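Side-chain contacts in hydroxylase (Rhodococcus sp., PDB 2OR0), which probably acts as a flavin-dependent monooxygenase of the acyl-CoA dehydrogenase fold, spending reduced flavin to insert one atom of molecular oxygen into its substrate: residues H105-E108 and L109-D113; M248-S251 and C252-L256; H77-E80 and F81-V85; I336-R339 and T340-A343. One frame throughout, in Å; residues are numbered along the deposited sequence.

Interaction 1. Residues H105-E108 and L109-D113; sequences HPWE and LAFAD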
ATOM      1  N   HIS A 105      -8.116  -2.743  -0.978  1.00 29.28           N
ATOM      2  CA  HIS A 105      -9.163  -3.030  -1.965  1.00 29.43           C
ATOM      3  C   HIS A 105     -10.564  -3.270  -1.338  1.00 29.25           C
ATOM      4  O   HIS A 105     -11.547  -2.769  -1.895  1.00 29.49           O
ATOM      5  CB  HIS A 105      -8.737  -4.151  -2.920  1.00 29.10           C
ATOM      6  CG  HIS A 105      -7.474  -3.842  -3.676  1.00 29.51           C
ATOM      7  ND1 HIS A 105      -6.491  -4.778  -3.897  1.00 31.63           N
ATOM      8  CD2 HIS A 105      -7.019  -2.690  -4.221  1.00 31.18           C
ATOM      9  CE1 HIS A 105      -5.493  -4.224  -4.563  1.00 31.05           C
ATOM     10  NE2 HIS A 105      -5.787  -2.954  -4.768  1.00 31.35           N
ATOM     11  N   PRO A 106     -10.646  -3.997  -0.187  1.00 29.49           N
ATOM     12  CA  PRO A 106     -11.926  -4.168   0.509  1.00 30.00           C
ATOM     13  C   PRO A 106     -12.512  -2.844   0.961  1.00 29.80           C
ATOM     14  O   PRO A 106     -13.733  -2.706   1.046  1.00 30.67           O
ATOM     15  CB  PRO A 106     -11.553  -5.000   1.736  1.00 29.99           C
ATOM     16  CG  PRO A 106     -10.345  -5.760   1.317  1.00 29.92           C
ATOM     17  CD  PRO A 106      -9.579  -4.737   0.521  1.00 29.71           C
ATOM     18  N   TRP A 107     -11.655  -1.866   1.239  1.00 29.46           N
ATOM     19  CA  TRP A 107     -12.134  -0.567   1.656  1.00 28.97           C
ATOM     20  C   TRP A 107     -12.929   0.104   0.523  1.00 29.81           C
ATOM     21  O   TRP A 107     -14.034   0.622   0.743  1.00 29.35           O
ATOM     22  CB  TRP A 107     -10.977   0.308   2.177  1.00 28.12           C
ATOM     23  CG  TRP A 107     -11.443   1.647   2.616  1.00 28.15           C
ATOM     24  CD1 TRP A 107     -11.933   1.993   3.860  1.00 26.00           C
ATOM     25  CD2 TRP A 107     -11.469   2.839   1.825  1.00 26.86           C
ATOM     26  NE1 TRP A 107     -12.271   3.325   3.863  1.00 27.00           N
ATOM     27  CE2 TRP A 107     -12.008   3.863   2.631  1.00 25.22           C
ATOM     28  CE3 TRP A 107     -11.095   3.139   0.499  1.00 26.71           C
ATOM     29  CZ2 TRP A 107     -12.181   5.170   2.162  1.00 26.44           C
ATOM     30  CZ3 TRP A 107     -11.264   4.427   0.038  1.00 25.78           C
ATOM     31  CH2 TRP A 107     -11.793   5.434   0.864  1.00 26.56           C
ATOM     32  N   GLU A 108     -12.374   0.100  -0.691  1.00 29.58           N
ATOM     33  CA  GLU A 108     -13.067   0.715  -1.814  1.00 30.23           C
ATOM     34  C   GLU A 108     -14.304  -0.119  -2.241  1.00 30.35           C
ATOM     35  O   GLU A 108     -15.340   0.442  -2.543  1.00 30.25           O
ATOM     36  CB  GLU A 108     -12.150   0.946  -3.012  1.00 29.51           C
ATOM     37  CG  GLU A 108     -12.876   1.663  -4.156  1.00 31.27           C
ATOM     38  CD  GLU A 108     -11.974   2.048  -5.310  1.00 33.57           C
ATOM     39  OE1 GLU A 108     -10.738   1.922  -5.182  1.00 36.69           O
ATOM     40  OE2 GLU A 108     -12.496   2.483  -6.351  1.00 33.75           O
ATOM     41  N   LEU A 109     -14.183  -1.443  -2.245  1.00 31.04           N
ATOM     42  CA  LEU A 109     -15.290  -2.291  -2.647  1.00 31.93           C
ATOM     43  C   LEU A 109     -16.484  -2.077  -1.717  1.00 33.32           C
ATOM     44  O   LEU A 109     -17.621  -2.332  -2.100  1.00 33.82           O
ATOM     45  CB  LEU A 109     -14.895  -3.751  -2.599  1.00 31.57           C
ATOM     46  CG  LEU A 109     -15.737  -4.659  -3.507  1.00 32.24           C
ATOM     47  CD1 LEU A 109     -15.429  -4.401  -5.011  1.00 30.74           C
ATOM     48  CD2 LEU A 109     -15.536  -6.121  -3.123  1.00 29.75           C
ATOM     49  N   ALA A 110     -16.215  -1.622  -0.493  1.00 33.75           N
ATOM     50  CA  ALA A 110     -17.266  -1.403   0.492  1.00 33.66           C
ATOM     51  C   ALA A 110     -18.298  -0.469  -0.068  1.00 33.73           C
ATOM     52  O   ALA A 110     -19.468  -0.616   0.243  1.00 34.30           O
ATOM     53  CB  ALA A 110     -16.710  -0.860   1.802  1.00 33.08           C
ATOM     54  N   PHE A 111     -17.868   0.476  -0.901  1.00 33.31           N
ATOM     55  CA  PHE A 111     -18.807   1.381  -1.557  1.00 33.43           C
ATOM     56  C   PHE A 111     -18.981   1.130  -3.063  1.00 33.11           C
ATOM     57  O   PHE A 111     -19.465   2.000  -3.793  1.00 33.32           O
ATOM     58  CB  PHE A 111     -18.554   2.875  -1.229  1.00 32.86           C
ATOM     59  CG  PHE A 111     -17.150   3.377  -1.533  1.00 33.15           C
ATOM     60  CD1 PHE A 111     -16.845   3.952  -2.781  1.00 28.86           C
ATOM     61  CD2 PHE A 111     -16.155   3.331  -0.556  1.00 31.61           C
ATOM     62  CE1 PHE A 111     -15.595   4.454  -3.052  1.00 28.35           C
ATOM     63  CE2 PHE A 111     -14.862   3.824  -0.822  1.00 30.50           C
ATOM     64  CZ  PHE A 111     -14.584   4.386  -2.074  1.00 31.18           C
ATOM     65  N   ALA A 112     -18.581  -0.061  -3.506  1.00 33.74           N
ATOM     66  CA  ALA A 112     -18.970  -0.551  -4.839  1.00 34.36           C
ATOM     67  C   ALA A 112     -20.382  -1.177  -4.749  1.00 34.82           C
ATOM     68  O   ALA A 112     -20.877  -1.471  -3.644  1.00 34.27           O
ATOM     69  CB  ALA A 112     -17.957  -1.575  -5.373  1.00 33.76           C
ATOM     70  N   ASP A 113     -21.010  -1.379  -5.909  1.00 34.96           N
ATOM     71  CA  ASP A 113     -22.330  -2.015  -5.990  1.00 35.06           C
ATOM     72  C   ASP A 113     -22.439  -3.246  -5.122  1.00 35.34           C
ATOM     73  O   ASP A 113     -21.562  -4.125  -5.155  1.00 35.40           O
ATOM     74  CB  ASP A 113     -22.675  -2.381  -7.433  1.00 35.23           C
ATOM     75  CG  ASP A 113     -24.162  -2.641  -7.628  1.00 34.94           C
ATOM     76  OD1 ASP A 113     -24.623  -3.732  -7.236  1.00 31.84           O
ATOM     77  OD2 ASP A 113     -24.848  -1.748  -8.176  1.00 35.11           O
TER

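Interaction 2. Residues M248-S251 and C252-L256; sequences MPYS and CMFPL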
HETATM    1  N   MSE A 248     -13.945   7.961   4.657  1.00 29.30           N
HETATM    2  CA  MSE A 248     -12.596   8.590   4.618  1.00 30.08           C
HETATM    3  C   MSE A 248     -12.197   9.009   3.183  1.00 29.85           C
HETATM    4  O   MSE A 248     -12.666   8.413   2.219  1.00 29.52           O
HETATM    5  CB  MSE A 248     -11.562   7.622   5.203  1.00 29.06           C
HETATM    6  CG  MSE A 248     -11.695   7.396   6.715  1.00 30.77           C
HETATM    7 SE   MSE A 248     -10.978   8.888   7.718  0.75 35.38          SE
HETATM    8  CE  MSE A 248      -9.033   8.644   7.288  1.00 36.91           C
ATOM      9  N   PRO A 249     -11.349  10.062   3.032  1.00 30.16           N
ATOM     10  CA  PRO A 249     -10.912  10.376   1.668  1.00 29.97           C
ATOM     11  C   PRO A 249     -10.091   9.245   1.044  1.00 30.36           C
ATOM     12  O   PRO A 249      -9.238   8.663   1.723  1.00 30.50           O
ATOM     13  CB  PRO A 249     -10.030  11.620   1.862  1.00 30.25           C
ATOM     14  CG  PRO A 249     -10.492  12.207   3.215  1.00 29.49           C
ATOM     15  CD  PRO A 249     -10.779  11.002   4.022  1.00 28.83           C
ATOM     16  N   TYR A 250     -10.334   8.965  -0.247  1.00 29.18           N
ATOM     17  CA  TYR A 250      -9.555   7.976  -1.010  1.00 28.43           C
ATOM     18  C   TYR A 250      -8.049   8.337  -1.010  1.00 27.12           C
ATOM     19  O   TYR A 250      -7.219   7.462  -0.842  1.00 27.39           O
ATOM     20  CB  TYR A 250     -10.091   7.870  -2.461  1.00 28.49           C
ATOM     21  CG  TYR A 250      -9.325   6.918  -3.385  1.00 30.03           C
ATOM     22  CD1 TYR A 250      -9.669   5.564  -3.488  1.00 26.23           C
ATOM     23  CD2 TYR A 250      -8.271   7.387  -4.171  1.00 29.33           C
ATOM     24  CE1 TYR A 250      -8.959   4.697  -4.349  1.00 29.64           C
ATOM     25  CE2 TYR A 250      -7.580   6.537  -5.038  1.00 29.83           C
ATOM     26  CZ  TYR A 250      -7.923   5.209  -5.117  1.00 29.61           C
ATOM     27  OH  TYR A 250      -7.205   4.412  -5.991  1.00 34.30           O
ATOM     28  N   SER A 251      -7.736   9.615  -1.174  1.00 26.66           N
ATOM     29  CA  SER A 251      -6.362  10.079  -1.207  1.00 27.39           C
ATOM     30  C   SER A 251      -5.620   9.915   0.115  1.00 27.61           C
ATOM     31  O   SER A 251      -4.389   9.970   0.146  1.00 28.11           O
ATOM     32  CB  SER A 251      -6.275  11.523  -1.663  1.00 27.31           C
ATOM     33  OG  SER A 251      -6.808  12.428  -0.705  1.00 28.65           O
ATOM     34  N   CYS A 252      -6.362   9.732   1.204  1.00 27.63           N
ATOM     35  CA  CYS A 252      -5.759   9.327   2.438  1.00 27.02           C
ATOM     36  C   CYS A 252      -5.623   7.807   2.495  1.00 27.39           C
ATOM     37  O   CYS A 252      -4.515   7.294   2.740  1.00 27.42           O
ATOM     38  CB  CYS A 252      -6.544   9.859   3.653  1.00 27.27           C
ATOM     39  SG  CYS A 252      -5.811   9.354   5.241  1.00 29.29           S
HETATM   40  N   MSE A 253      -6.712   7.075   2.254  1.00 26.48           N
HETATM   41  CA  MSE A 253      -6.726   5.641   2.544  1.00 27.03           C
HETATM   42  C   MSE A 253      -5.859   4.800   1.580  1.00 27.31           C
HETATM   43  O   MSE A 253      -5.213   3.806   1.994  1.00 27.23           O
HETATM   44  CB  MSE A 253      -8.174   5.104   2.541  1.00 28.14           C
HETATM   45  CG  MSE A 253      -9.067   5.706   3.645  1.00 28.31           C
HETATM   46 SE   MSE A 253      -8.359   5.300   5.436  0.75 34.90          SE
HETATM   47  CE  MSE A 253      -8.319   3.418   5.421  1.00 26.27           C
ATOM     48  N   PHE A 254      -5.892   5.161   0.300  1.00 26.94           N
ATOM     49  CA  PHE A 254      -5.192   4.361  -0.710  1.00 27.17           C
ATOM     50  C   PHE A 254      -3.675   4.450  -0.465  1.00 25.97           C
ATOM     51  O   PHE A 254      -3.044   3.432  -0.272  1.00 26.43           O
ATOM     52  CB  PHE A 254      -5.647   4.724  -2.158  1.00 27.16           C
ATOM     53  CG  PHE A 254      -4.669   4.303  -3.251  1.00 28.25           C
ATOM     54  CD1 PHE A 254      -4.293   2.976  -3.417  1.00 28.98           C
ATOM     55  CD2 PHE A 254      -4.145   5.257  -4.121  1.00 29.67           C
ATOM     56  CE1 PHE A 254      -3.383   2.621  -4.416  1.00 29.45           C
ATOM     57  CE2 PHE A 254      -3.252   4.904  -5.130  1.00 28.05           C
ATOM     58  CZ  PHE A 254      -2.880   3.591  -5.270  1.00 28.60           C
ATOM     59  N   PRO A 255      -3.093   5.660  -0.433  1.00 26.04           N
ATOM     60  CA  PRO A 255      -1.664   5.746  -0.111  1.00 26.18           C
ATOM     61  C   PRO A 255      -1.248   5.339   1.320  1.00 27.55           C
ATOM     62  O   PRO A 255      -0.045   5.164   1.565  1.00 27.63           O
ATOM     63  CB  PRO A 255      -1.348   7.210  -0.334  1.00 25.93           C
ATOM     64  CG  PRO A 255      -2.401   7.707  -1.217  1.00 25.97           C
ATOM     65  CD  PRO A 255      -3.637   6.981  -0.756  1.00 25.68           C
ATOM     66  N   LEU A 256      -2.213   5.154   2.238  1.00 27.41           N
ATOM     67  CA  LEU A 256      -1.894   4.919   3.658  1.00 26.89           C
ATOM     68  C   LEU A 256      -1.225   3.573   3.845  1.00 26.15           C
ATOM     69  O   LEU A 256      -0.202   3.457   4.534  1.00 26.10           O
ATOM     70  CB  LEU A 256      -3.160   5.013   4.542  1.00 26.81           C
ATOM     71  CG  LEU A 256      -3.022   4.722   6.054  1.00 27.68           C
ATOM     72  CD1 LEU A 256      -2.200   5.819   6.745  1.00 24.62           C
ATOM     73  CD2 LEU A 256      -4.413   4.578   6.722  1.00 26.34           C
TER

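Interaction 3. Residues H77-E80 and F81-V85; sequences HPRE and FAETV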
ATOM      1  N   HIS A  77     -10.236   1.149  12.752  1.00 31.49           N
ATOM      2  CA  HIS A  77      -9.857   2.550  12.630  1.00 30.95           C
ATOM      3  C   HIS A  77      -8.605   2.575  11.733  1.00 30.35           C
ATOM      4  O   HIS A  77      -7.762   1.697  11.851  1.00 29.93           O
ATOM      5  CB  HIS A  77      -9.508   3.096  14.032  1.00 30.67           C
ATOM      6  CG  HIS A  77      -9.243   4.565  14.069  1.00 30.86           C
ATOM      7  ND1 HIS A  77      -8.009   5.112  13.777  1.00 29.34           N
ATOM      8  CD2 HIS A  77     -10.057   5.606  14.357  1.00 30.88           C
ATOM      9  CE1 HIS A  77      -8.081   6.426  13.880  1.00 29.52           C
ATOM     10  NE2 HIS A  77      -9.313   6.753  14.227  1.00 29.33           N
ATOM     11  N   PRO A  78      -8.476   3.582  10.849  1.00 30.18           N
ATOM     12  CA  PRO A  78      -7.277   3.713   9.989  1.00 29.90           C
ATOM     13  C   PRO A  78      -5.935   3.566  10.737  1.00 29.42           C
ATOM     14  O   PRO A  78      -4.970   3.032  10.169  1.00 29.06           O
ATOM     15  CB  PRO A  78      -7.409   5.137   9.436  1.00 29.78           C
ATOM     16  CG  PRO A  78      -8.861   5.383   9.400  1.00 30.37           C
ATOM     17  CD  PRO A  78      -9.440   4.663  10.600  1.00 30.22           C
ATOM     18  N   ARG A  79      -5.862   4.049  11.983  1.00 28.88           N
ATOM     19  CA  ARG A  79      -4.629   3.936  12.769  1.00 28.87           C
ATOM     20  C   ARG A  79      -4.265   2.487  12.942  1.00 29.03           C
ATOM     21  O   ARG A  79      -3.107   2.124  12.763  1.00 28.89           O
ATOM     22  CB  ARG A  79      -4.731   4.622  14.139  1.00 29.35           C
ATOM     23  CG  ARG A  79      -3.665   4.167  15.157  1.00 29.03           C
ATOM     24  CD  ARG A  79      -3.740   4.961  16.481  1.00 29.58           C
ATOM     25  NE  ARG A  79      -3.303   6.355  16.336  1.00 33.85           N
ATOM     26  CZ  ARG A  79      -2.034   6.763  16.407  1.00 35.37           C
ATOM     27  NH1 ARG A  79      -1.741   8.049  16.284  1.00 35.65           N
ATOM     28  NH2 ARG A  79      -1.050   5.887  16.595  1.00 36.61           N
ATOM     29  N   GLU A  80      -5.244   1.654  13.302  1.00 28.88           N
ATOM     30  CA  GLU A  80      -4.989   0.225  13.469  1.00 29.17           C
ATOM     31  C   GLU A  80      -4.534  -0.455  12.168  1.00 28.10           C
ATOM     32  O   GLU A  80      -3.654  -1.332  12.186  1.00 28.56           O
ATOM     33  CB  GLU A  80      -6.225  -0.522  14.007  1.00 29.57           C
ATOM     34  CG  GLU A  80      -5.902  -2.016  14.201  1.00 31.37           C
ATOM     35  CD  GLU A  80      -6.966  -2.791  14.970  1.00 31.74           C
ATOM     36  OE1 GLU A  80      -7.959  -2.186  15.425  1.00 36.84           O
ATOM     37  OE2 GLU A  80      -6.788  -4.008  15.120  1.00 36.14           O
ATOM     38  N   PHE A  81      -5.164  -0.098  11.060  1.00 27.07           N
ATOM     39  CA  PHE A  81      -4.730  -0.617   9.769  1.00 26.72           C
ATOM     40  C   PHE A  81      -3.242  -0.236   9.549  1.00 26.10           C
ATOM     41  O   PHE A  81      -2.413  -1.094   9.291  1.00 26.92           O
ATOM     42  CB  PHE A  81      -5.586  -0.029   8.636  1.00 26.15           C
ATOM     43  CG  PHE A  81      -5.087  -0.393   7.229  1.00 26.32           C
ATOM     44  CD1 PHE A  81      -5.146  -1.703   6.778  1.00 25.00           C
ATOM     45  CD2 PHE A  81      -4.572   0.578   6.384  1.00 25.37           C
ATOM     46  CE1 PHE A  81      -4.712  -2.045   5.505  1.00 26.41           C
ATOM     47  CE2 PHE A  81      -4.154   0.257   5.090  1.00 26.98           C
ATOM     48  CZ  PHE A  81      -4.222  -1.060   4.652  1.00 24.24           C
ATOM     49  N   ALA A  82      -2.923   1.045   9.680  1.00 26.00           N
ATOM     50  CA  ALA A  82      -1.582   1.531   9.412  1.00 26.23           C
ATOM     51  C   ALA A  82      -0.555   0.808  10.287  1.00 27.23           C
ATOM     52  O   ALA A  82       0.457   0.326   9.783  1.00 26.49           O
ATOM     53  CB  ALA A  82      -1.512   3.026   9.597  1.00 25.77           C
ATOM     54  N   GLU A  83      -0.842   0.681  11.584  1.00 27.11           N
ATOM     55  CA  GLU A  83       0.091   0.049  12.504  1.00 27.65           C
ATOM     56  C   GLU A  83       0.279  -1.433  12.231  1.00 28.24           C
ATOM     57  O   GLU A  83       1.390  -1.971  12.433  1.00 28.64           O
ATOM     58  CB  GLU A  83      -0.344   0.270  13.972  1.00 28.43           C
ATOM     59  CG  GLU A  83      -0.171   1.732  14.446  1.00 26.62           C
ATOM     60  CD  GLU A  83      -0.814   2.037  15.827  1.00 28.78           C
ATOM     61  OE1 GLU A  83      -1.583   1.213  16.374  1.00 28.13           O
ATOM     62  OE2 GLU A  83      -0.566   3.148  16.345  1.00 30.54           O
ATOM     63  N   THR A  84      -0.797  -2.102  11.806  1.00 27.72           N
ATOM     64  CA  THR A  84      -0.711  -3.523  11.487  1.00 27.79           C
ATOM     65  C   THR A  84       0.182  -3.758  10.248  1.00 27.08           C
ATOM     66  O   THR A  84       1.030  -4.645  10.255  1.00 27.91           O
ATOM     67  CB  THR A  84      -2.110  -4.162  11.273  1.00 28.53           C
ATOM     68  OG1 THR A  84      -2.976  -3.796  12.368  1.00 29.62           O
ATOM     69  CG2 THR A  84      -1.971  -5.684  11.197  1.00 28.22           C
ATOM     70  N   VAL A  85      -0.035  -2.976   9.197  1.00 26.55           N
ATOM     71  CA  VAL A  85       0.813  -3.012   8.000  1.00 26.23           C
ATOM     72  C   VAL A  85       2.295  -2.797   8.385  1.00 26.87           C
ATOM     73  O   VAL A  85       3.165  -3.602   8.021  1.00 25.97           O
ATOM     74  CB  VAL A  85       0.363  -1.956   6.990  1.00 26.59           C
ATOM     75  CG1 VAL A  85       1.367  -1.832   5.827  1.00 26.96           C
ATOM     76  CG2 VAL A  85      -1.040  -2.287   6.448  1.00 23.58           C
TER
HETATM   77  O   HOH W   1      -4.458  -5.163  14.643  1.00 41.18           O

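Interaction 4. Residues I336-R339 and T340-A343; sequences IGRR and TQIA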
ATOM      1  N   ILE A 336      -2.686  18.715   1.961  1.00 25.25           N
ATOM      2  CA  ILE A 336      -1.702  18.745   3.040  1.00 25.34           C
ATOM      3  C   ILE A 336      -1.489  17.354   3.562  1.00 24.77           C
ATOM      4  O   ILE A 336      -0.357  16.974   3.811  1.00 26.12           O
ATOM      5  CB  ILE A 336      -2.078  19.750   4.168  1.00 25.60           C
ATOM      6  CG1 ILE A 336      -1.954  21.178   3.613  1.00 25.12           C
ATOM      7  CG2 ILE A 336      -1.120  19.571   5.408  1.00 25.50           C
ATOM      8  CD1 ILE A 336      -2.397  22.300   4.584  1.00 27.07           C
ATOM      9  N   GLY A 337      -2.557  16.571   3.710  1.00 23.51           N
ATOM     10  CA  GLY A 337      -2.391  15.190   4.093  1.00 22.43           C
ATOM     11  C   GLY A 337      -1.567  14.340   3.113  1.00 23.35           C
ATOM     12  O   GLY A 337      -0.829  13.414   3.528  1.00 22.92           O
ATOM     13  N   ARG A 338      -1.741  14.585   1.814  1.00 23.15           N
ATOM     14  CA  ARG A 338      -0.957  13.875   0.797  1.00 23.21           C
ATOM     15  C   ARG A 338       0.493  14.297   0.922  1.00 22.46           C
ATOM     16  O   ARG A 338       1.371  13.472   0.853  1.00 23.67           O
ATOM     17  CB  ARG A 338      -1.490  14.131  -0.627  1.00 22.75           C
ATOM     18  CG  ARG A 338      -2.613  13.164  -1.001  1.00 22.79           C
ATOM     19  CD  ARG A 338      -2.037  11.857  -1.566  1.00 22.21           C
ATOM     20  NE  ARG A 338      -1.492  12.104  -2.894  1.00 23.35           N
ATOM     21  CZ  ARG A 338      -0.415  11.508  -3.414  1.00 24.33           C
ATOM     22  NH1 ARG A 338       0.298  10.632  -2.707  1.00 19.53           N
ATOM     23  NH2 ARG A 338      -0.042  11.821  -4.658  1.00 24.25           N
ATOM     24  N   ARG A 339       0.725  15.584   1.109  1.00 22.39           N
ATOM     25  CA  ARG A 339       2.062  16.119   1.279  1.00 23.30           C
ATOM     26  C   ARG A 339       2.801  15.428   2.442  1.00 23.07           C
ATOM     27  O   ARG A 339       3.955  14.998   2.310  1.00 22.78           O
ATOM     28  CB  ARG A 339       1.977  17.623   1.528  1.00 22.81           C
ATOM     29  CG  ARG A 339       3.330  18.249   1.785  1.00 26.25           C
ATOM     30  CD  ARG A 339       3.270  19.761   1.828  1.00 28.44           C
ATOM     31  NE  ARG A 339       2.595  20.245   3.033  1.00 31.09           N
ATOM     32  CZ  ARG A 339       2.045  21.456   3.146  1.00 30.91           C
ATOM     33  NH1 ARG A 339       2.062  22.298   2.131  1.00 28.48           N
ATOM     34  NH2 ARG A 339       1.486  21.833   4.285  1.00 31.91           N
ATOM     35  N   THR A 340       2.122  15.329   3.581  1.00 22.69           N
ATOM     36  CA  THR A 340       2.676  14.673   4.770  1.00 21.93           C
ATOM     37  C   THR A 340       3.008  13.221   4.513  1.00 21.85           C
ATOM     38  O   THR A 340       4.052  12.733   4.909  1.00 22.31           O
ATOM     39  CB  THR A 340       1.679  14.825   5.954  1.00 22.64           C
ATOM     40  OG1 THR A 340       1.790  16.163   6.415  1.00 24.35           O
ATOM     41  CG2 THR A 340       1.983  13.871   7.116  1.00 20.39           C
ATOM     42  N   GLN A 341       2.125  12.539   3.804  1.00 21.66           N
ATOM     43  CA  GLN A 341       2.263  11.137   3.528  1.00 20.66           C
ATOM     44  C   GLN A 341       3.457  10.878   2.587  1.00 20.92           C
ATOM     45  O   GLN A 341       4.261   9.951   2.809  1.00 20.81           O
ATOM     46  CB  GLN A 341       0.935  10.637   2.922  1.00 21.51           C
ATOM     47  CG  GLN A 341       0.975   9.243   2.289  1.00 20.45           C
ATOM     48  CD  GLN A 341       1.154   9.358   0.768  1.00 24.12           C
ATOM     49  OE1 GLN A 341       0.439  10.124   0.114  1.00 21.04           O
ATOM     50  NE2 GLN A 341       2.102   8.609   0.212  1.00 22.38           N
ATOM     51  N   ILE A 342       3.565  11.691   1.538  1.00 20.83           N
ATOM     52  CA  ILE A 342       4.677  11.579   0.611  1.00 20.52           C
ATOM     53  C   ILE A 342       5.994  11.834   1.371  1.00 20.81           C
ATOM     54  O   ILE A 342       6.907  11.032   1.284  1.00 20.76           O
ATOM     55  CB  ILE A 342       4.541  12.599  -0.534  1.00 20.60           C
ATOM     56  CG1 ILE A 342       3.438  12.197  -1.501  1.00 17.78           C
ATOM     57  CG2 ILE A 342       5.888  12.766  -1.281  1.00 20.23           C
ATOM     58  CD1 ILE A 342       2.921  13.378  -2.328  1.00 19.35           C
ATOM     59  N   ALA A 343       6.076  12.957   2.090  1.00 21.16           N
ATOM     60  CA  ALA A 343       7.252  13.303   2.937  1.00 21.36           C
ATOM     61  C   ALA A 343       7.624  12.201   3.920  1.00 21.99           C
ATOM     62  O   ALA A 343       8.827  11.979   4.185  1.00 22.85           O
ATOM     63  CB  ALA A 343       6.986  14.598   3.697  1.00 20.76           C
TER
HETATM   64  O   HOH W   2       2.577  18.721   5.570  1.00 28.11           O

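Interaction 1. Residues H105-E108 and L109-D113
Leu109 N donates to His105 O at 3.0 Å in a regular helical turn, after which the backbone tightens: Phe111 N binds Glu108 O at 3.0 Å, and a type I turn carries the chain from Leu109 to Ala112. The example illustrates how a short helix can be finished off by an aromatic residue folded back on it. In Phe111, CG sits between the backbone N and the carbonyl carbon (chi1 56°), which lays the ring over the turn just left. Glu108 O, already bonded to Phe111 N, lies 3.5 Å above the centre of this ring. One edge of the ring is directed at Trp107, whose indole swings out trans to its own backbone N. The pair is a T-shaped (edge-to-face) stack, with Phe111 CE2 3.7 Å from Trp107 CZ3 and the planes at 87°. Phe111 CZ also rests against the methylene chain of Glu108, at 3.8 Å from CG. The extended Glu108 chain leads its buried carboxylate away to His184, which bonds OE2, while Tyr133 reaches OE1 weakly; Trp107 NE1 is satisfied by Leu245 O. Asp113 then caps the next helix through OD1 and Gln115 N. The contact is thus wedged between several elements: helix 114-121 receives Leu109, helix 234-239 covers Phe111, the start of helix 250-277 meets Trp107 and Glu108, and His184 ties the carboxylate to strand 182-188 of the mixed sheet.

Interaction 2. Residues M248-S251 and C252-L256
Met248 CB packs 3.5 Å from Met253 CG at the N-terminus of helix 250-277, a long helix that probably belongs to the C-terminal helical bundle of the acyl-CoA dehydrogenase fold. Both residues are selenomethionines, bent at chi2 and chi3; the two chains pass each other roughly perpendicularly, and the Met248 methyl CE also reaches Cys252 SG at 3.9 Å. Pro249 holds the N-cap position, and its O takes two backbone donors, Met253 N in the carbonyl plane and Cys252 N well above it. Next comes Tyr250, whose CG lies opposite its backbone N (chi1 177°) so that the ring runs alongside Phe254, both pointing the same way. The ring planes are only 23° apart, yet one ring is displaced so far along the other that they scarcely overlap; the closer interaction is a CH-pi contact, with Phe254 CB 3.9 Å from the Tyr250 ring centroid. Tyr250 OH in turn lies over the rim of one Phe254 face, 3.6 Å above its plane. Replacing Tyr250 by alanine would probably open a gap beside Phe254 and leave that ring freer to turn. Ser251 OG bonds Ile412 O near the chain end. Where the helix kinks, Pro255 has no N-H to offer the preceding turn, and its CD sits 3.2 Å from Ser251 O.

Interaction 3. Residues H77-E80 and F81-V85
Arg79 sends CG trans to its backbone N (chi1 162°) and then bends at chi3, while Glu83, one turn later, places CG opposite its carbonyl carbon (chi1 -71°); the two chains cross, bringing NH2 to OE2. The resulting salt bridge spans 2.8 Å between Arg79 NH2 and Glu83 OE2. The carboxylate oxygen meets the guanidinium at its edge, although the two flat groups are turned 70° apart. The aliphatic part joins in, with Arg79 CG 3.5 Å from Glu83 OE2, and NH1 has a second carboxylate in Asp317. This i to i+4 pairing belongs to the first turns of helix 78-91, whose N-cap is His77: its ND1 accepts from Arg79 N at 3.0 Å. On another side of the helix Thr84 folds its hydroxyl back on the backbone. Glu80 O is gripped twice, by Thr84 OG1 at 2.6 Å and by Thr84 N at 3.0 Å, the two donors arriving from opposite faces of the carbonyl plane. A water donates to both Glu80 OE2 and Thr84 OG1, joining side chains that lie side by side. Helix 292-324 packs on Pro78 and Arg79, and helix 250-277 meets Phe81, whose ring carries Val85 CG2 over one face, 3.8 Å above its plane.

Interaction 4. Residues I336-R339 and T340-A343
Arg338 NH1 is a polar atom with two acceptors, Gln341 OE1 at 2.9 Å and, beyond these segments, Val385 O. The first bond uses a lone pair of the amide oxygen and lies in both planes: guanidinium and amide are only 13° apart, so the groups meet edge on, nearly coplanar. To get there Arg338 starts with CG opposite the carbonyl carbon (chi1 -86°) and folds twice more, at chi2 and chi3. Ile342 comes from another direction, its CD1 resting 3.7 Å above one face of the guanidinium, offset toward the rim. These i to i+3 and i to i+4 contacts lie on helix 331-356, within the C-terminal helical domain of the acyl-CoA dehydrogenase family. With leucine in place of Arg338, Gln341 OE1 and Val385 O would each probably lose a donor, and the amide would be less firmly fixed in its plane. Gln341 NE2 has its own partners in Thr259 OG1 and Val385 O. On a different side of the helix, a water accepts from Arg339 NE at 3.0 Å and is bonded to Thr340 OG1 at 2.8 Å. Arg339 NH1 reaches across to Gln399 of helix 389-399.

Interaction 2 is the common neighbour of the other three, each of which touches it from its own helix. Interaction 1 touches it through the indole, Trp107 CZ2 lying 3.5 Å from Met253 CG. Interaction 3 reaches it through Pro78, with CG 3.9 Å from Met248 CE, and through Phe81, with CD2 4.0 Å from Leu256 CD2. Interaction 4 joins at the proline kink, where Gln341 OE1 is 3.4 Å from Pro255 CB. The other three stay apart: interactions 1 and 4 are about 12 Å from each other at their nearest atoms, interactions 1 and 3 about 7 Å, and interactions 3 and 4 about 10 Å.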